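Local coordinates for protein ethanolamine kinase Pv091845 (Plasmodium vivax, PDB 2QG7) that probably phosphorylates ethanolamine, the first of three steps that lead from ethanolamine to phosphatidylethanolamine, at residues D[57-62]-D[67-72]; D[93-98]-D[136-141]; D[428-433]-D[437-442]. All blocks are in the same frame, centred on the assembly; numbering follows the deposited sequence.

Interaction 1 (D[57-62]-D[67-72])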
loop_
_atom_site.group_PDB
_atom_site.type_symbol
_atom_site.label_atom_id
_atom_site.label_comp_id
_atom_site.label_asym_id
_atom_site.label_seq_id
_atom_site.Cartn_x
_atom_site.Cartn_y
_atom_site.Cartn_z
ATOM N N LEU D 57 -34.982 14.288 -13.855
ATOM C CA LEU D 57 -36.001 13.270 -13.530
ATOM C C LEU D 57 -37.375 13.838 -13.154
ATOM O O LEU D 57 -38.245 13.124 -12.652
ATOM C CB LEU D 57 -35.487 12.326 -12.409
ATOM C CG LEU D 57 -34.161 11.569 -12.592
ATOM C CD1 LEU D 57 -33.797 10.799 -11.346
ATOM C CD2 LEU D 57 -34.169 10.645 -13.834
ATOM N N ARG D 58 -37.575 15.123 -13.416
ATOM C CA ARG D 58 -38.785 15.809 -12.995
ATOM C C ARG D 58 -39.965 15.434 -13.890
ATOM O O ARG D 58 -39.860 15.432 -15.118
ATOM C CB ARG D 58 -38.538 17.327 -12.986
ATOM C CG ARG D 58 -39.363 18.062 -11.958
ATOM C CD ARG D 58 -38.642 19.289 -11.422
ATOM N NE ARG D 58 -39.034 19.537 -10.026
ATOM C CZ ARG D 58 -38.254 20.109 -9.110
ATOM N NH1 ARG D 58 -38.719 20.254 -7.869
ATOM N NH2 ARG D 58 -37.020 20.532 -9.418
ATOM N N ILE D 59 -41.085 15.102 -13.263
ATOM C CA ILE D 59 -42.332 14.852 -13.980
ATOM C C ILE D 59 -43.328 16.001 -13.675
ATOM O O ILE D 59 -43.734 16.208 -12.521
ATOM C CB ILE D 59 -42.928 13.457 -13.634
ATOM C CG1 ILE D 59 -41.998 12.355 -14.116
ATOM C CG2 ILE D 59 -44.320 13.260 -14.275
ATOM C CD1 ILE D 59 -42.365 10.991 -13.607
ATOM N N LEU D 60 -43.706 16.737 -14.722
ATOM C CA LEU D 60 -44.548 17.927 -14.583
ATOM C C LEU D 60 -46.031 17.578 -14.557
ATOM O O LEU D 60 -46.431 16.461 -14.932
ATOM C CB LEU D 60 -44.227 18.977 -15.662
ATOM C CG LEU D 60 -42.712 19.207 -15.848
ATOM C CD1 LEU D 60 -42.395 19.885 -17.178
ATOM C CD2 LEU D 60 -42.121 19.974 -14.700
ATOM N N GLU D 61 -46.832 18.541 -14.087
ATOM C CA GLU D 61 -48.276 18.375 -13.917
ATOM C C GLU D 61 -48.899 18.080 -15.283
ATOM O O GLU D 61 -48.475 18.642 -16.312
ATOM C CB GLU D 61 -48.871 19.638 -13.247
ATOM C CG GLU D 61 -50.323 19.543 -12.695
ATOM C CD GLU D 61 -51.399 19.804 -13.779
ATOM O OE1 GLU D 61 -51.061 20.437 -14.829
ATOM O OE2 GLU D 61 -52.574 19.363 -13.584
ATOM N N GLY D 62 -49.867 17.159 -15.292
ATOM C CA GLY D 62 -50.567 16.802 -16.524
ATOM C C GLY D 62 -49.924 15.707 -17.385
ATOM O O GLY D 62 -50.611 15.033 -18.146
ATOM N N GLU D 67 -45.941 6.732 -18.151
ATOM C CA GLU D 67 -45.331 6.923 -19.458
ATOM C C GLU D 67 -44.040 7.739 -19.367
ATOM O O GLU D 67 -43.071 7.457 -20.088
ATOM C CB GLU D 67 -46.325 7.618 -20.380
ATOM C CG GLU D 67 -45.766 8.038 -21.727
ATOM C CD GLU D 67 -45.730 6.893 -22.710
ATOM O OE1 GLU D 67 -44.908 5.952 -22.533
ATOM O OE2 GLU D 67 -46.540 6.942 -23.666
ATOM N N LYS D 68 -44.031 8.740 -18.476
ATOM C CA LYS D 68 -42.852 9.604 -18.262
ATOM C C LYS D 68 -41.740 8.955 -17.458
ATOM O O LYS D 68 -40.561 9.226 -17.717
ATOM C CB LYS D 68 -43.234 10.947 -17.623
ATOM C CG LYS D 68 -43.883 11.944 -18.572
ATOM C CD LYS D 68 -42.920 12.424 -19.633
ATOM C CE LYS D 68 -43.666 13.129 -20.761
ATOM N NZ LYS D 68 -42.654 14.002 -21.528
ATOM N N ALA D 69 -42.110 8.128 -16.471
ATOM C CA ALA D 69 -41.135 7.393 -15.667
ATOM C C ALA D 69 -40.457 6.345 -16.533
ATOM O O ALA D 69 -39.252 6.095 -16.397
ATOM C CB ALA D 69 -41.800 6.746 -14.498
ATOM N N LYS D 70 -41.244 5.765 -17.443
ATOM C CA LYS D 70 -40.760 4.824 -18.436
ATOM C C LYS D 70 -39.640 5.418 -19.290
ATOM O O LYS D 70 -38.542 4.861 -19.305
ATOM C CB LYS D 70 -41.910 4.313 -19.306
ATOM C CG LYS D 70 -41.531 3.192 -20.282
ATOM C CD LYS D 70 -42.677 2.885 -21.233
ATOM C CE LYS D 70 -43.749 1.970 -20.569
ATOM N NZ LYS D 70 -44.937 1.658 -21.457
ATOM N N GLU D 71 -39.900 6.538 -19.979
ATOM C CA GLU D 71 -38.874 7.181 -20.838
ATOM C C GLU D 71 -37.710 7.881 -20.104
ATOM O O GLU D 71 -36.624 8.063 -20.681
ATOM C CB GLU D 71 -39.494 8.089 -21.923
ATOM C CG GLU D 71 -40.504 9.113 -21.410
ATOM C CD GLU D 71 -41.261 9.832 -22.524
ATOM O OE1 GLU D 71 -42.511 9.628 -22.603
ATOM O OE2 GLU D 71 -40.624 10.605 -23.308
ATOM N N LEU D 72 -37.925 8.254 -18.845
ATOM C CA LEU D 72 -36.839 8.817 -18.009
ATOM C C LEU D 72 -35.863 7.745 -17.536
ATOM O O LEU D 72 -34.678 8.018 -17.381
ATOM C CB LEU D 72 -37.377 9.624 -16.803
ATOM C CG LEU D 72 -38.163 10.932 -17.060
ATOM C CD1 LEU D 72 -38.806 11.484 -15.769
ATOM C CD2 LEU D 72 -37.306 11.979 -17.792
#

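Interaction 2 (D[93-98]-D[136-141])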
loop_
_atom_site.group_PDB
_atom_site.type_symbol
_atom_site.label_atom_id
_atom_site.label_comp_id
_atom_site.label_asym_id
_atom_site.label_seq_id
_atom_site.Cartn_x
_atom_site.Cartn_y
_atom_site.Cartn_z
ATOM N N TYR D 93 -39.149 5.382 -9.744
ATOM C CA TYR D 93 -39.517 5.066 -11.128
ATOM C C TYR D 93 -39.188 3.619 -11.494
ATOM O O TYR D 93 -39.890 3.006 -12.313
ATOM C CB TYR D 93 -38.822 6.002 -12.123
ATOM C CG TYR D 93 -39.079 7.473 -11.928
ATOM C CD1 TYR D 93 -40.264 7.933 -11.334
ATOM C CD2 TYR D 93 -38.150 8.416 -12.371
ATOM C CE1 TYR D 93 -40.504 9.294 -11.152
ATOM C CE2 TYR D 93 -38.372 9.789 -12.193
ATOM C CZ TYR D 93 -39.552 10.218 -11.583
ATOM O OH TYR D 93 -39.786 11.565 -11.423
ATOM N N VAL D 94 -38.102 3.096 -10.911
ATOM C CA VAL D 94 -37.755 1.682 -11.036
ATOM C C VAL D 94 -38.918 0.862 -10.518
ATOM O O VAL D 94 -39.399 -0.042 -11.211
ATOM C CB VAL D 94 -36.403 1.320 -10.324
ATOM C CG1 VAL D 94 -36.199 -0.185 -10.255
ATOM C CG2 VAL D 94 -35.199 1.968 -11.059
ATOM N N MET D 95 -39.405 1.220 -9.337
ATOM C CA MET D 95 -40.539 0.532 -8.722
ATOM C C MET D 95 -41.875 0.749 -9.448
ATOM O O MET D 95 -42.786 -0.086 -9.386
ATOM C CB MET D 95 -40.674 0.932 -7.233
ATOM C CG MET D 95 -39.514 0.433 -6.313
ATOM S SD MET D 95 -38.983 -1.306 -6.508
ATOM C CE MET D 95 -40.500 -2.284 -6.122
ATOM N N LEU D 96 -42.006 1.887 -10.110
ATOM C CA LEU D 96 -43.251 2.220 -10.775
ATOM C C LEU D 96 -43.398 1.484 -12.114
ATOM O O LEU D 96 -44.493 1.023 -12.451
ATOM C CB LEU D 96 -43.376 3.746 -10.955
ATOM C CG LEU D 96 -44.588 4.378 -11.671
ATOM C CD1 LEU D 96 -45.923 4.181 -10.914
ATOM C CD2 LEU D 96 -44.310 5.844 -11.905
ATOM N N HIS D 97 -42.302 1.389 -12.869
ATOM C CA HIS D 97 -42.311 0.791 -14.198
ATOM C C HIS D 97 -41.851 -0.666 -14.141
ATOM O O HIS D 97 -42.613 -1.586 -14.474
ATOM C CB HIS D 97 -41.430 1.613 -15.161
ATOM C CG HIS D 97 -41.333 1.034 -16.541
ATOM N ND1 HIS D 97 -40.127 0.847 -17.190
ATOM C CD2 HIS D 97 -42.293 0.581 -17.390
ATOM C CE1 HIS D 97 -40.342 0.310 -18.380
ATOM N NE2 HIS D 97 -41.648 0.140 -18.528
ATOM N N TYR D 98 -40.606 -0.874 -13.712
ATOM C CA TYR D 98 -40.001 -2.212 -13.705
ATOM C C TYR D 98 -40.648 -3.159 -12.672
ATOM O O TYR D 98 -40.971 -4.313 -12.988
ATOM C CB TYR D 98 -38.475 -2.107 -13.513
ATOM C CG TYR D 98 -37.747 -1.552 -14.710
ATOM C CD1 TYR D 98 -36.859 -0.474 -14.575
ATOM C CD2 TYR D 98 -37.934 -2.110 -15.999
ATOM C CE1 TYR D 98 -36.170 0.052 -15.690
ATOM C CE2 TYR D 98 -37.247 -1.597 -17.128
ATOM C CZ TYR D 98 -36.371 -0.508 -16.966
ATOM O OH TYR D 98 -35.690 0.005 -18.064
ATOM N N TYR D 136 -37.795 -5.093 -0.738
ATOM C CA TYR D 136 -37.114 -5.388 -2.012
ATOM C C TYR D 136 -35.752 -4.716 -2.015
ATOM O O TYR D 136 -35.413 -3.983 -1.086
ATOM C CB TYR D 136 -37.956 -4.940 -3.222
ATOM C CG TYR D 136 -39.372 -5.501 -3.221
ATOM C CD1 TYR D 136 -40.432 -4.802 -2.622
ATOM C CD2 TYR D 136 -39.652 -6.744 -3.805
ATOM C CE1 TYR D 136 -41.726 -5.334 -2.608
ATOM C CE2 TYR D 136 -40.940 -7.276 -3.790
ATOM C CZ TYR D 136 -41.966 -6.570 -3.195
ATOM O OH TYR D 136 -43.235 -7.105 -3.203
ATOM N N LEU D 137 -34.962 -4.992 -3.047
ATOM C CA LEU D 137 -33.615 -4.429 -3.176
ATOM C C LEU D 137 -33.408 -3.977 -4.618
ATOM O O LEU D 137 -33.721 -4.730 -5.570
ATOM C CB LEU D 137 -32.561 -5.479 -2.776
ATOM C CG LEU D 137 -31.086 -5.089 -2.664
ATOM C CD1 LEU D 137 -30.877 -4.144 -1.495
ATOM C CD2 LEU D 137 -30.202 -6.330 -2.492
ATOM N N ILE D 138 -32.911 -2.749 -4.791
ATOM C CA ILE D 138 -32.575 -2.295 -6.123
ATOM C C ILE D 138 -31.065 -2.283 -6.266
ATOM O O ILE D 138 -30.348 -1.732 -5.424
ATOM C CB ILE D 138 -33.174 -0.911 -6.471
ATOM C CG1 ILE D 138 -34.698 -0.937 -6.343
ATOM C CG2 ILE D 138 -32.773 -0.493 -7.886
ATOM C CD1 ILE D 138 -35.348 0.415 -6.567
ATOM N N ARG D 139 -30.599 -2.917 -7.338
ATOM C CA ARG D 139 -29.197 -2.943 -7.650
ATOM C C ARG D 139 -28.986 -2.224 -8.970
ATOM O O ARG D 139 -29.545 -2.602 -10.010
ATOM C CB ARG D 139 -28.687 -4.387 -7.716
ATOM C CG ARG D 139 -27.181 -4.510 -7.830
ATOM C CD ARG D 139 -26.779 -5.928 -8.161
ATOM N NE ARG D 139 -27.047 -6.853 -7.061
ATOM C CZ ARG D 139 -26.263 -7.024 -5.993
ATOM N NH1 ARG D 139 -26.621 -7.900 -5.059
ATOM N NH2 ARG D 139 -25.127 -6.331 -5.841
ATOM N N LEU D 140 -28.181 -1.170 -8.902
ATOM C CA LEU D 140 -27.870 -0.341 -10.056
ATOM C C LEU D 140 -26.409 -0.542 -10.390
ATOM O O LEU D 140 -25.532 -0.352 -9.539
ATOM C CB LEU D 140 -28.173 1.134 -9.756
ATOM C CG LEU D 140 -29.631 1.511 -9.441
ATOM C CD1 LEU D 140 -29.708 2.949 -9.021
ATOM C CD2 LEU D 140 -30.540 1.307 -10.647
ATOM N N TYR D 141 -26.155 -0.952 -11.628
ATOM C CA TYR D 141 -24.796 -1.257 -12.080
ATOM C C TYR D 141 -23.972 0.009 -12.326
ATOM O O TYR D 141 -24.530 1.057 -12.678
ATOM C CB TYR D 141 -24.817 -2.115 -13.356
ATOM C CG TYR D 141 -25.791 -3.288 -13.373
ATOM C CD1 TYR D 141 -26.042 -4.046 -12.214
ATOM C CD2 TYR D 141 -26.431 -3.659 -14.573
ATOM C CE1 TYR D 141 -26.921 -5.112 -12.242
ATOM C CE2 TYR D 141 -27.310 -4.733 -14.613
ATOM C CZ TYR D 141 -27.546 -5.460 -13.440
ATOM O OH TYR D 141 -28.416 -6.529 -13.465
#

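Interaction 3 (D[428-433]-D[437-442])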
loop_
_atom_site.group_PDB
_atom_site.type_symbol
_atom_site.label_atom_id
_atom_site.label_comp_id
_atom_site.label_asym_id
_atom_site.label_seq_id
_atom_site.Cartn_x
_atom_site.Cartn_y
_atom_site.Cartn_z
ATOM N N GLN D 428 -9.884 -1.229 -14.084
ATOM C CA GLN D 428 -10.843 -0.334 -13.472
ATOM C C GLN D 428 -10.286 1.066 -13.242
ATOM O O GLN D 428 -11.029 2.054 -13.330
ATOM C CB GLN D 428 -11.336 -0.944 -12.152
ATOM C CG GLN D 428 -11.994 -2.279 -12.336
ATOM C CD GLN D 428 -13.412 -2.179 -12.842
ATOM O OE1 GLN D 428 -14.355 -2.244 -12.056
ATOM N NE2 GLN D 428 -13.586 -2.027 -14.153
ATOM N N GLY D 429 -8.994 1.135 -12.898
ATOM C CA GLY D 429 -8.306 2.388 -12.725
ATOM C C GLY D 429 -8.101 3.197 -14.003
ATOM O O GLY D 429 -7.823 4.393 -13.927
ATOM N N MET D 430 -8.215 2.564 -15.170
ATOM C CA MET D 430 -8.152 3.276 -16.455
ATOM C C MET D 430 -9.422 4.082 -16.727
ATOM O O MET D 430 -9.365 5.166 -17.336
ATOM C CB MET D 430 -7.906 2.322 -17.636
ATOM C CG MET D 430 -6.633 1.501 -17.551
ATOM S SD MET D 430 -5.037 2.377 -17.422
ATOM C CE MET D 430 -4.753 2.472 -15.653
ATOM N N HIS D 431 -10.561 3.530 -16.285
ATOM C CA HIS D 431 -11.878 4.133 -16.539
ATOM C C HIS D 431 -12.529 4.350 -15.192
ATOM O O HIS D 431 -13.544 3.711 -14.854
ATOM C CB HIS D 431 -12.740 3.218 -17.437
ATOM C CG HIS D 431 -12.029 2.742 -18.672
ATOM N ND1 HIS D 431 -11.840 3.544 -19.782
ATOM C CD2 HIS D 431 -11.441 1.551 -18.963
ATOM C CE1 HIS D 431 -11.178 2.862 -20.707
ATOM N NE2 HIS D 431 -10.923 1.651 -20.237
ATOM N N SER D 432 -11.922 5.252 -14.422
ATOM C CA SER D 432 -12.198 5.364 -12.987
ATOM C C SER D 432 -13.333 6.331 -12.584
ATOM O O SER D 432 -13.313 7.555 -12.910
ATOM C CB SER D 432 -10.913 5.674 -12.203
ATOM O OG SER D 432 -10.496 7.030 -12.451
ATOM N N SER D 433 -14.307 5.749 -11.867
ATOM C CA SER D 433 -15.443 6.472 -11.301
ATOM C C SER D 433 -15.934 5.751 -10.027
ATOM O O SER D 433 -15.135 5.305 -9.179
ATOM C CB SER D 433 -16.574 6.577 -12.346
ATOM O OG SER D 433 -16.771 5.301 -13.026
ATOM N N ASP D 437 -9.189 3.373 -4.642
ATOM C CA ASP D 437 -7.837 3.478 -5.162
ATOM C C ASP D 437 -7.436 2.206 -5.937
ATOM O O ASP D 437 -6.592 1.436 -5.497
ATOM C CB ASP D 437 -6.885 3.790 -4.012
ATOM C CG ASP D 437 -5.554 4.362 -4.479
ATOM O OD1 ASP D 437 -4.766 4.747 -3.548
ATOM O OD2 ASP D 437 -5.283 4.396 -5.726
ATOM N N PHE D 438 -8.046 2.046 -7.114
ATOM C CA PHE D 438 -7.781 0.958 -8.031
ATOM C C PHE D 438 -6.322 0.720 -8.432
ATOM O O PHE D 438 -5.890 -0.433 -8.489
ATOM C CB PHE D 438 -8.626 1.126 -9.285
ATOM C CG PHE D 438 -10.098 0.891 -9.066
ATOM C CD1 PHE D 438 -11.015 1.939 -9.175
ATOM C CD2 PHE D 438 -10.588 -0.386 -8.766
ATOM C CE1 PHE D 438 -12.410 1.725 -8.979
ATOM C CE2 PHE D 438 -11.967 -0.614 -8.561
ATOM C CZ PHE D 438 -12.883 0.455 -8.669
ATOM N N ILE D 439 -5.574 1.779 -8.746
ATOM C CA ILE D 439 -4.180 1.648 -9.217
ATOM C C ILE D 439 -3.252 1.069 -8.148
ATOM O O ILE D 439 -2.481 0.159 -8.422
ATOM C CB ILE D 439 -3.601 3.016 -9.666
ATOM C CG1 ILE D 439 -4.500 3.670 -10.735
ATOM C CG2 ILE D 439 -2.111 2.888 -10.068
ATOM C CD1 ILE D 439 -4.703 2.864 -12.012
ATOM N N ASN D 440 -3.314 1.639 -6.948
ATOM C CA ASN D 440 -2.516 1.226 -5.853
ATOM C C ASN D 440 -2.913 -0.173 -5.370
ATOM O O ASN D 440 -2.039 -0.978 -4.985
ATOM C CB ASN D 440 -2.664 2.232 -4.693
ATOM C CG ASN D 440 -1.660 3.392 -4.783
ATOM O OD1 ASN D 440 -2.039 4.571 -4.795
ATOM N ND2 ASN D 440 -0.379 3.052 -4.851
ATOM N N TYR D 441 -4.226 -0.438 -5.355
ATOM C CA TYR D 441 -4.705 -1.740 -4.954
ATOM C C TYR D 441 -4.270 -2.769 -5.973
ATOM O O TYR D 441 -3.859 -3.841 -5.572
ATOM C CB TYR D 441 -6.235 -1.783 -4.767
ATOM C CG TYR D 441 -6.749 -3.155 -4.404
ATOM C CD1 TYR D 441 -6.609 -3.648 -3.107
ATOM C CD2 TYR D 441 -7.367 -3.973 -5.363
ATOM C CE1 TYR D 441 -7.073 -4.898 -2.773
ATOM C CE2 TYR D 441 -7.827 -5.237 -5.025
ATOM C CZ TYR D 441 -7.693 -5.686 -3.728
ATOM O OH TYR D 441 -8.154 -6.957 -3.375
ATOM N N GLY D 442 -4.356 -2.426 -7.255
ATOM C CA GLY D 442 -3.905 -3.280 -8.374
ATOM C C GLY D 442 -2.436 -3.642 -8.323
ATOM O O GLY D 442 -2.044 -4.798 -8.558
#

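Interaction 1 (D[57-62]-D[67-72])
Ile-59 and Leu-72 carry this contact, in which an irregular stretch of chain (57-62) doubles back along the middle turns of helix 65-75, a short loop-on-helix packing. The antiparallel run shows in the CA pairing: Leu-57 lies nearest Leu-72, whereas Ile-59, further on, lies nearest Lys-68, one helical turn earlier.

The Ile-59 side chain can be followed outward. At CB the chain forks, and it is the CG1 branch that meets the helix: with chi1 at -65° this carbon stands anti to the carbonyl carbon and leads the longer arm over the helix surface. CG1 sits 3.7 Å from Leu-72 CD1 on one hand and 4.0 Å from Lys-68 CB on the other, so it occupies the gap between two residues spaced four apart on one helix face. One bond further, CD1 reaches the backbone, coming 4.1 Å from Ala-69 N, and lies 4.4 Å from Ala-69 CB. The tip also packs against the hydroxyl of Tyr-93, from helix 84-98.

Lys-68 contributes little more than its CB. Its chain bends at chi2 (-67°) and carries the amine away from Ile-59, to a long, weak ion pair with Glu-63. The apolar root and the charged end of this lysine thus serve different surroundings.

Leu-72 fills the other end of the contact. The carbonyl oxygen of Leu-57 probably accepts a hydrogen bond from the Tyr-93 hydroxyl, so the neighbouring helix rather than helix 65-75 would satisfy this acceptor. Across the contact it meets carbon alone: Leu-72 CD1 lies 3.6 Å from Leu-57 O, and the same methyl lies 4.1 Å from Arg-58 O.

Interaction 2 (D[93-98]-D[136-141])
Val-94 and Ile-138 make the aliphatic part of this buried contact. The closest pair is Val-94 CG1 to Ile-138 CD1 at 3.8 Å, and the same isoleucine methyl also lies 4.0 Å from Val-94 CB; the two side chains run alongside each other, pointing opposite ways. In Val-94 the touching methyl is the one anti to the backbone N (chi1 170°).

The sulfur contact comes next. Met-95 SD approaches Ile-138 CD1 to 4.0 Å, which places this methyl between two consecutive residues of the helix.

A methyl-to-ring contact completes the set. Bends at chi2 and chi3 fold the methionine so that Met-95 CE comes 4.3 Å from Tyr-136 CD1, an oblique approach to the ring.

Tyr-136 and Ile-138, two apart on strand 136-141, thus present the same strand face to the helix, while Arg-139 forms a salt bridge with Glu-180 of the neighbouring strand. The local axes approach to 10.6 Å and cross at 102°, nearly perpendicular. The arrangement is that of a helix laid across a five-stranded antiparallel sheet, consistent with the N-terminal lobe of a protein-kinase-like fold.

Interaction 3 (D[428-433]-D[437-442])
Gln-428 and Phe-438 form the tightest part of this contact, where the end of one helix meets the start of the next. Gln-428 CB stands over one face of the Phe-438 ring, 3.7 Å from its centroid and 17° off the ring normal, a CH-pi contact. The glutamine chain then bends at chi2 (-79°), and its amide plane ends up 72° from the ring plane, so the amide does not stack on it. The hydroxyl of Ser-425, on helix 413-430, is hydrogen-bonded to Phe-438 O and ties the two helices.

Beside this pair, Gly-429 brings bare backbone to the second helix. Its CA is 4.9 Å from Phe-438 CA, and Gly-429 N lies 3.6 Å from Phe-438 CB. Because no side chain intervenes, Ile-439 CD1 settles 3.7 Å from Gly-429 CA, and the same methyl meets Met-430 CE, also at 3.7 Å, the two side chains crossing at about a right angle. Ile-439 packs in addition on Thr-447 of the second subunit.

The connecting side is looser. Ser-432 and Ser-433 are exposed, and the side chain of Ser-432 stays 4.8 Å or more from segment 437-442. Asp-437, likewise exposed, takes the N-cap position of helix 438-448. Together these features describe a helix-loop-helix connection, with a glycine at the close approach, consistent with the largely helical C-terminal lobe of a kinase-like fold.

In the fold
The three contacts follow one another along the chain without overlap. Interactions 1 and 2 are neighbours, their centres 16 Å apart: consecutive helices 65-75 and 84-98 touch through Ala-69 on Tyr-93 and Lys-70 on His-97. Helix 84-98 lies between helix 65-75 and strand 136-141, and loop 57-62 rests on both helices. Interaction 3 lies in the helical part, joining helices 413-430 and 438-448; its centre is 28 Å from that of interaction 2 and 36 Å from that of interaction 1, and it touches neither. Such separation fits the two-lobed kinase-like architecture, with subunit packing reaching interaction 3 alone.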